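Local coordinates for protein alpha-galactosidase 1 (Saccharomyces cerevisiae, PDB 3LRM) that hydrolyses terminal, non-reducing alpha-D-galactose residues from alpha-D-galactosides, including galactose oligosaccharides, galactomannans and galactolipids, at residues M32-W37 with L290-N295; V143-Y148 with F182-N187. The protein carries 2 engineered substitutions. All coordinates share one frame; numbering follows the deposited sequence.

Contact 1. Residues M32-W37 with L290-N295. With GLA (alpha-D-galactopyranose), chain K; FRU (beta-D-fructofuranose), chain B.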
# COMPACT_ATOMS: atom_id res chain seq x y z
N MET A 32 -33.35 2.54 -10.07
CA MET A 32 -34.11 1.67 -9.20
C MET A 32 -34.63 0.49 -10.01
O MET A 32 -34.88 0.62 -11.21
CB MET A 32 -35.29 2.42 -8.59
CG MET A 32 -34.90 3.60 -7.72
SD MET A 32 -36.32 4.52 -7.14
CE MET A 32 -37.23 3.26 -6.24
N GLY A 33 -34.80 -0.66 -9.35
CA GLY A 33 -35.24 -1.86 -10.04
C GLY A 33 -35.01 -3.16 -9.29
O GLY A 33 -35.12 -3.20 -8.06
N TRP A 34 -34.69 -4.21 -10.04
CA TRP A 34 -34.62 -5.57 -9.50
C TRP A 34 -33.59 -6.43 -10.23
O TRP A 34 -33.37 -6.27 -11.43
CB TRP A 34 -36.01 -6.22 -9.54
CG TRP A 34 -36.04 -7.66 -9.15
CD1 TRP A 34 -36.14 -8.16 -7.88
CD2 TRP A 34 -35.95 -8.79 -10.02
NE1 TRP A 34 -36.12 -9.54 -7.91
CE2 TRP A 34 -36.00 -9.95 -9.21
CE3 TRP A 34 -35.83 -8.93 -11.40
CZ2 TRP A 34 -35.94 -11.23 -9.75
CZ3 TRP A 34 -35.77 -10.21 -11.93
CH2 TRP A 34 -35.83 -11.34 -11.11
N ASP A 35 -32.98 -7.35 -9.49
CA ASP A 35 -31.99 -8.28 -10.03
C ASP A 35 -32.22 -9.68 -9.46
O ASP A 35 -32.52 -9.83 -8.28
CB ASP A 35 -30.58 -7.78 -9.69
CG ASP A 35 -29.49 -8.55 -10.40
OD1 ASP A 35 -29.34 -9.76 -10.14
OD2 ASP A 35 -28.78 -7.94 -11.22
N ASN A 36 -32.08 -10.69 -10.31
CA ASN A 36 -32.36 -12.09 -9.93
C ASN A 36 -31.26 -12.81 -9.12
O ASN A 36 -31.50 -13.89 -8.57
CB ASN A 36 -32.65 -12.90 -11.19
CG ASN A 36 -31.56 -12.78 -12.23
OD1 ASN A 36 -30.63 -13.58 -12.27
ND2 ASN A 36 -31.65 -11.74 -13.06
N TRP A 37 -30.07 -12.21 -9.05
CA TRP A 37 -28.91 -12.87 -8.45
C TRP A 37 -29.09 -13.29 -6.98
O TRP A 37 -29.01 -14.48 -6.67
CB TRP A 37 -27.63 -12.03 -8.61
CG TRP A 37 -26.40 -12.81 -8.26
CD1 TRP A 37 -25.56 -12.59 -7.20
CD2 TRP A 37 -25.89 -13.96 -8.95
NE1 TRP A 37 -24.55 -13.53 -7.20
CE2 TRP A 37 -24.73 -14.38 -8.26
CE3 TRP A 37 -26.29 -14.66 -10.10
CZ2 TRP A 37 -23.97 -15.48 -8.67
CZ3 TRP A 37 -25.53 -15.76 -10.51
CH2 TRP A 37 -24.38 -16.16 -9.80
N LEU A 290 -31.05 1.75 -5.79
CA LEU A 290 -31.96 0.93 -5.00
C LEU A 290 -32.45 -0.22 -5.87
O LEU A 290 -33.40 -0.07 -6.64
CB LEU A 290 -33.12 1.77 -4.46
CG LEU A 290 -32.81 2.99 -3.60
CD1 LEU A 290 -34.10 3.68 -3.20
CD2 LEU A 290 -31.99 2.63 -2.36
N ILE A 291 -31.79 -1.37 -5.76
CA ILE A 291 -32.12 -2.53 -6.58
C ILE A 291 -32.58 -3.70 -5.70
O ILE A 291 -31.83 -4.15 -4.84
CB ILE A 291 -30.94 -2.94 -7.51
CG1 ILE A 291 -30.73 -1.86 -8.59
CG2 ILE A 291 -31.17 -4.33 -8.14
CD1 ILE A 291 -29.39 -1.93 -9.30
N ILE A 292 -33.81 -4.15 -5.91
CA ILE A 292 -34.38 -5.23 -5.13
C ILE A 292 -33.61 -6.52 -5.40
O ILE A 292 -33.46 -6.92 -6.55
CB ILE A 292 -35.88 -5.44 -5.45
CG1 ILE A 292 -36.66 -4.15 -5.21
CG2 ILE A 292 -36.46 -6.59 -4.62
CD1 ILE A 292 -38.06 -4.13 -5.79
N GLY A 293 -33.13 -7.15 -4.33
CA GLY A 293 -32.46 -8.44 -4.45
C GLY A 293 -33.37 -9.58 -4.01
O GLY A 293 -33.05 -10.75 -4.22
N ALA A 294 -34.49 -9.22 -3.40
CA ALA A 294 -35.43 -10.20 -2.86
C ALA A 294 -36.21 -10.92 -3.95
O ALA A 294 -36.41 -10.39 -5.04
CB ALA A 294 -36.39 -9.53 -1.89
N ASN A 295 -36.64 -12.14 -3.64
CA ASN A 295 -37.62 -12.84 -4.43
C ASN A 295 -38.97 -12.21 -4.14
O ASN A 295 -39.54 -12.40 -3.06
CB ASN A 295 -37.63 -14.33 -4.05
CG ASN A 295 -38.69 -15.13 -4.81
OD1 ASN A 295 -39.45 -14.60 -5.63
ND2 ASN A 295 -38.74 -16.43 -4.53
C1 GLA K . -20.21 -10.72 -9.65
C2 GLA K . -21.09 -9.56 -9.19
C3 GLA K . -22.41 -10.10 -8.62
C4 GLA K . -23.10 -11.04 -9.61
C5 GLA K . -22.11 -12.11 -10.09
C6 GLA K . -22.71 -13.06 -11.13
O2 GLA K . -20.38 -8.78 -8.22
O3 GLA K . -23.29 -9.02 -8.26
O4 GLA K . -23.60 -10.28 -10.71
O5 GLA K . -20.94 -11.48 -10.63
O6 GLA K . -22.06 -14.34 -11.07
C1 FRU B . -20.84 -16.81 -6.13
C2 FRU B . -19.88 -16.67 -7.32
C3 FRU B . -20.67 -16.66 -8.63
C4 FRU B . -20.31 -17.94 -9.37
C5 FRU B . -19.46 -18.72 -8.39
C6 FRU B . -18.24 -19.33 -9.10
O1 FRU B . -21.90 -15.87 -6.15
O2 FRU B . -19.06 -15.52 -7.08
O3 FRU B . -20.43 -15.54 -9.46
O4 FRU B . -21.49 -18.65 -9.68
O5 FRU B . -19.08 -17.84 -7.35
O6 FRU B . -17.02 -18.92 -8.52
O HOH W 1 -33.15 -11.68 -6.58
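The indole of W34 lies with its five-membered-ring edge against I292, and its CD1 packs 3.6 Å from I292 CG2. CG of W34 is anti to the backbone N (chi1 174°), which carries the ring along the strand to the segment after I292. There W34 NE1 donates to A294 O at 3.0 Å. That oxygen lies in the ring plane, so the bond helps hold the turn of the indole. Helix 46-58 supplies further packing for W34 through L49, T52 and I56. The backbones pair in parallel. G33 N donates to L290 O, I292 N to G33 O at 2.7 Å, and D35 N to I292 O. This is the pairing of the first and last strands of the (beta/alpha)8 barrel of GH27 enzymes, and it closes the barrel. M32 and L290 lie side by side on the face that also carries W34 and I292. I291 points to the other face, where its CG2 reaches D35 CB at 3.8 Å. At the C-terminal end of the strand pair, a water donates to both D35 O and G293 O. OD1 of D35 accepts from W37 N at 2.8 Å, a capping bond at the turn into helix 37-40. W37 then lays one ring face against the galactose, with GLA C6 over it and W37 CE2 3.7 Å from that carbon, while O1 of the fructose sits at the ring edge.

Contact 2. Residues V143-Y148 with F182-N187. With GLA (alpha-D-galactopyranose), chain K.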
# COMPACT_ATOMS: atom_id res chain seq x y z
N VAL A 143 -31.85 -3.34 -25.33
CA VAL A 143 -31.45 -3.30 -23.92
C VAL A 143 -31.23 -1.86 -23.46
O VAL A 143 -30.69 -1.04 -24.21
CB VAL A 143 -30.17 -4.16 -23.69
CG1 VAL A 143 -29.51 -3.88 -22.35
CG2 VAL A 143 -30.50 -5.65 -23.81
N ASP A 144 -31.64 -1.56 -22.23
CA ASP A 144 -31.61 -0.19 -21.68
C ASP A 144 -30.53 0.03 -20.63
O ASP A 144 -30.27 1.17 -20.24
CB ASP A 144 -32.97 0.15 -21.07
CG ASP A 144 -34.13 -0.18 -21.98
OD1 ASP A 144 -34.17 0.34 -23.11
OD2 ASP A 144 -35.01 -0.96 -21.56
N TYR A 145 -29.92 -1.06 -20.17
CA TYR A 145 -29.10 -1.08 -18.96
C TYR A 145 -28.10 -2.23 -19.04
O TYR A 145 -28.47 -3.36 -19.36
CB TYR A 145 -30.03 -1.26 -17.74
CG TYR A 145 -29.39 -1.23 -16.36
CD1 TYR A 145 -28.72 -2.35 -15.85
CD2 TYR A 145 -29.52 -0.11 -15.54
CE1 TYR A 145 -28.16 -2.33 -14.57
CE2 TYR A 145 -28.97 -0.08 -14.27
CZ TYR A 145 -28.29 -1.19 -13.78
OH TYR A 145 -27.75 -1.14 -12.51
N LEU A 146 -26.83 -1.94 -18.76
CA LEU A 146 -25.80 -2.97 -18.72
C LEU A 146 -25.04 -3.00 -17.40
O LEU A 146 -24.39 -2.02 -17.02
CB LEU A 146 -24.83 -2.84 -19.91
CG LEU A 146 -23.68 -3.85 -19.97
CD1 LEU A 146 -24.19 -5.24 -20.31
CD2 LEU A 146 -22.61 -3.42 -20.97
N LYS A 147 -25.13 -4.13 -16.70
CA LYS A 147 -24.29 -4.39 -15.54
C LYS A 147 -23.02 -5.07 -16.04
O LYS A 147 -23.08 -6.17 -16.61
CB LYS A 147 -25.03 -5.26 -14.52
CG LYS A 147 -24.19 -5.66 -13.31
CD LYS A 147 -24.98 -6.57 -12.40
CE LYS A 147 -24.13 -7.06 -11.25
NZ LYS A 147 -24.95 -7.88 -10.30
N TYR A 148 -21.88 -4.43 -15.83
CA TYR A 148 -20.63 -4.85 -16.47
C TYR A 148 -19.55 -5.23 -15.44
O TYR A 148 -18.92 -4.35 -14.83
CB TYR A 148 -20.15 -3.74 -17.42
CG TYR A 148 -19.21 -4.20 -18.51
CD1 TYR A 148 -19.46 -5.35 -19.24
CD2 TYR A 148 -18.08 -3.46 -18.81
CE1 TYR A 148 -18.59 -5.76 -20.24
CE2 TYR A 148 -17.21 -3.85 -19.81
CZ TYR A 148 -17.47 -5.00 -20.52
OH TYR A 148 -16.60 -5.39 -21.51
N PHE A 182 -28.02 2.66 -19.90
CA PHE A 182 -27.56 2.94 -18.55
C PHE A 182 -26.41 1.99 -18.25
O PHE A 182 -26.60 0.77 -18.23
CB PHE A 182 -28.70 2.75 -17.54
CG PHE A 182 -28.44 3.35 -16.19
CD1 PHE A 182 -27.47 2.81 -15.33
CD2 PHE A 182 -29.17 4.45 -15.75
CE1 PHE A 182 -27.24 3.36 -14.07
CE2 PHE A 182 -28.95 5.01 -14.48
CZ PHE A 182 -27.99 4.47 -13.64
N TYR A 183 -25.23 2.55 -18.04
CA TYR A 183 -24.00 1.78 -17.93
C TYR A 183 -23.58 1.65 -16.48
O TYR A 183 -23.16 2.62 -15.85
CB TYR A 183 -22.91 2.42 -18.80
CG TYR A 183 -21.61 1.65 -18.92
CD1 TYR A 183 -21.57 0.26 -18.95
CD2 TYR A 183 -20.40 2.34 -19.04
CE1 TYR A 183 -20.36 -0.42 -19.07
CE2 TYR A 183 -19.20 1.67 -19.17
CZ TYR A 183 -19.18 0.29 -19.19
OH TYR A 183 -17.98 -0.36 -19.32
N SER A 184 -23.70 0.43 -15.96
CA SER A 184 -23.45 0.13 -14.56
C SER A 184 -22.16 -0.68 -14.41
O SER A 184 -22.09 -1.85 -14.80
CB SER A 184 -24.64 -0.63 -13.99
OG SER A 184 -24.37 -1.16 -12.71
N LEU A 185 -21.14 -0.04 -13.84
CA LEU A 185 -19.86 -0.69 -13.57
C LEU A 185 -19.92 -1.61 -12.36
O LEU A 185 -20.56 -1.29 -11.36
CB LEU A 185 -18.77 0.36 -13.36
CG LEU A 185 -17.87 0.78 -14.52
CD1 LEU A 185 -18.61 0.83 -15.85
CD2 LEU A 185 -17.23 2.13 -14.21
N CYS A 186 -19.26 -2.75 -12.47
CA CYS A 186 -19.24 -3.73 -11.40
C CYS A 186 -17.81 -4.25 -11.20
O CYS A 186 -17.54 -5.44 -11.35
CB CYS A 186 -20.22 -4.86 -11.71
SG CYS A 186 -20.46 -6.13 -10.43
N ASN A 187 -16.89 -3.33 -10.88
CA ASN A 187 -15.49 -3.68 -10.63
C ASN A 187 -15.11 -3.64 -9.14
O ASN A 187 -13.94 -3.76 -8.77
CB ASN A 187 -14.54 -2.83 -11.49
CG ASN A 187 -14.12 -1.52 -10.83
OD1 ASN A 187 -14.93 -0.82 -10.23
ND2 ASN A 187 -12.84 -1.20 -10.95
C1 GLA K . -20.21 -10.72 -9.65
C2 GLA K . -21.09 -9.56 -9.19
C3 GLA K . -22.41 -10.10 -8.62
C4 GLA K . -23.10 -11.04 -9.61
C5 GLA K . -22.11 -12.11 -10.09
C6 GLA K . -22.71 -13.06 -11.13
O2 GLA K . -20.38 -8.78 -8.22
O3 GLA K . -23.29 -9.02 -8.26
O4 GLA K . -23.60 -10.28 -10.71
O5 GLA K . -20.94 -11.48 -10.63
O6 GLA K . -22.06 -14.34 -11.07
O HOH W 2 -26.06 -3.00 -11.67
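Y145 and F182 both hold CG anti to the backbone N (chi1 -177° and -165°), and their rings run side by side on one face of the parallel strand pair. The planes are 18° apart but slid past each other, so overlap is slight; Y145 CE2 meets F182 CD1 at 3.4 Å. S184 lies on the same face. A water donates to S184 OG at 2.7 Å and also bonds Y145 OH, whose other partner is Q31 NE2. A leucine in place of Y145 would probably leave that water and Q31 without their hydroxyl partner. On the other face Y183 CE1 packs 3.7 Å from Y148 CB, and Y183 OH bonds Y167 O. Five backbone bonds join the two segments, from F182 N to D144 O through to C186 N to Y148 O. The strands and helix 160-176 form a beta-alpha-beta unit of the barrel. K147 is fully extended, which takes NZ to the galactose. K147 NZ donates to GLA O4 at 2.8 Å and GLA O3 at 2.9 Å, and forms a salt bridge with D72. C186 SG lies 3.5 Å from GLA O2. The contact thus presents a lysine and a cysteine sulfur to the sugar, and D72 probably offsets the lysine charge.

From the N terminus, strand 32-35 comes first and is paired only much later, by strand 290-292, so contact 1 closes a loop of 252 residues. Contact 2 is nested inside that loop. It closes a much shorter one, in which helix 160-176 links strand 145-149 to strand 182-185. The contacts do not cross. Both belong to the same parallel barrel sheet: contact 1 joins its first and last strands, contact 2 its fourth and fifth. Their centres are 14 Å apart. They touch inside the barrel, where I291 CD1 packs 3.7 Å from Y145 OH. Both also reach the same galactose.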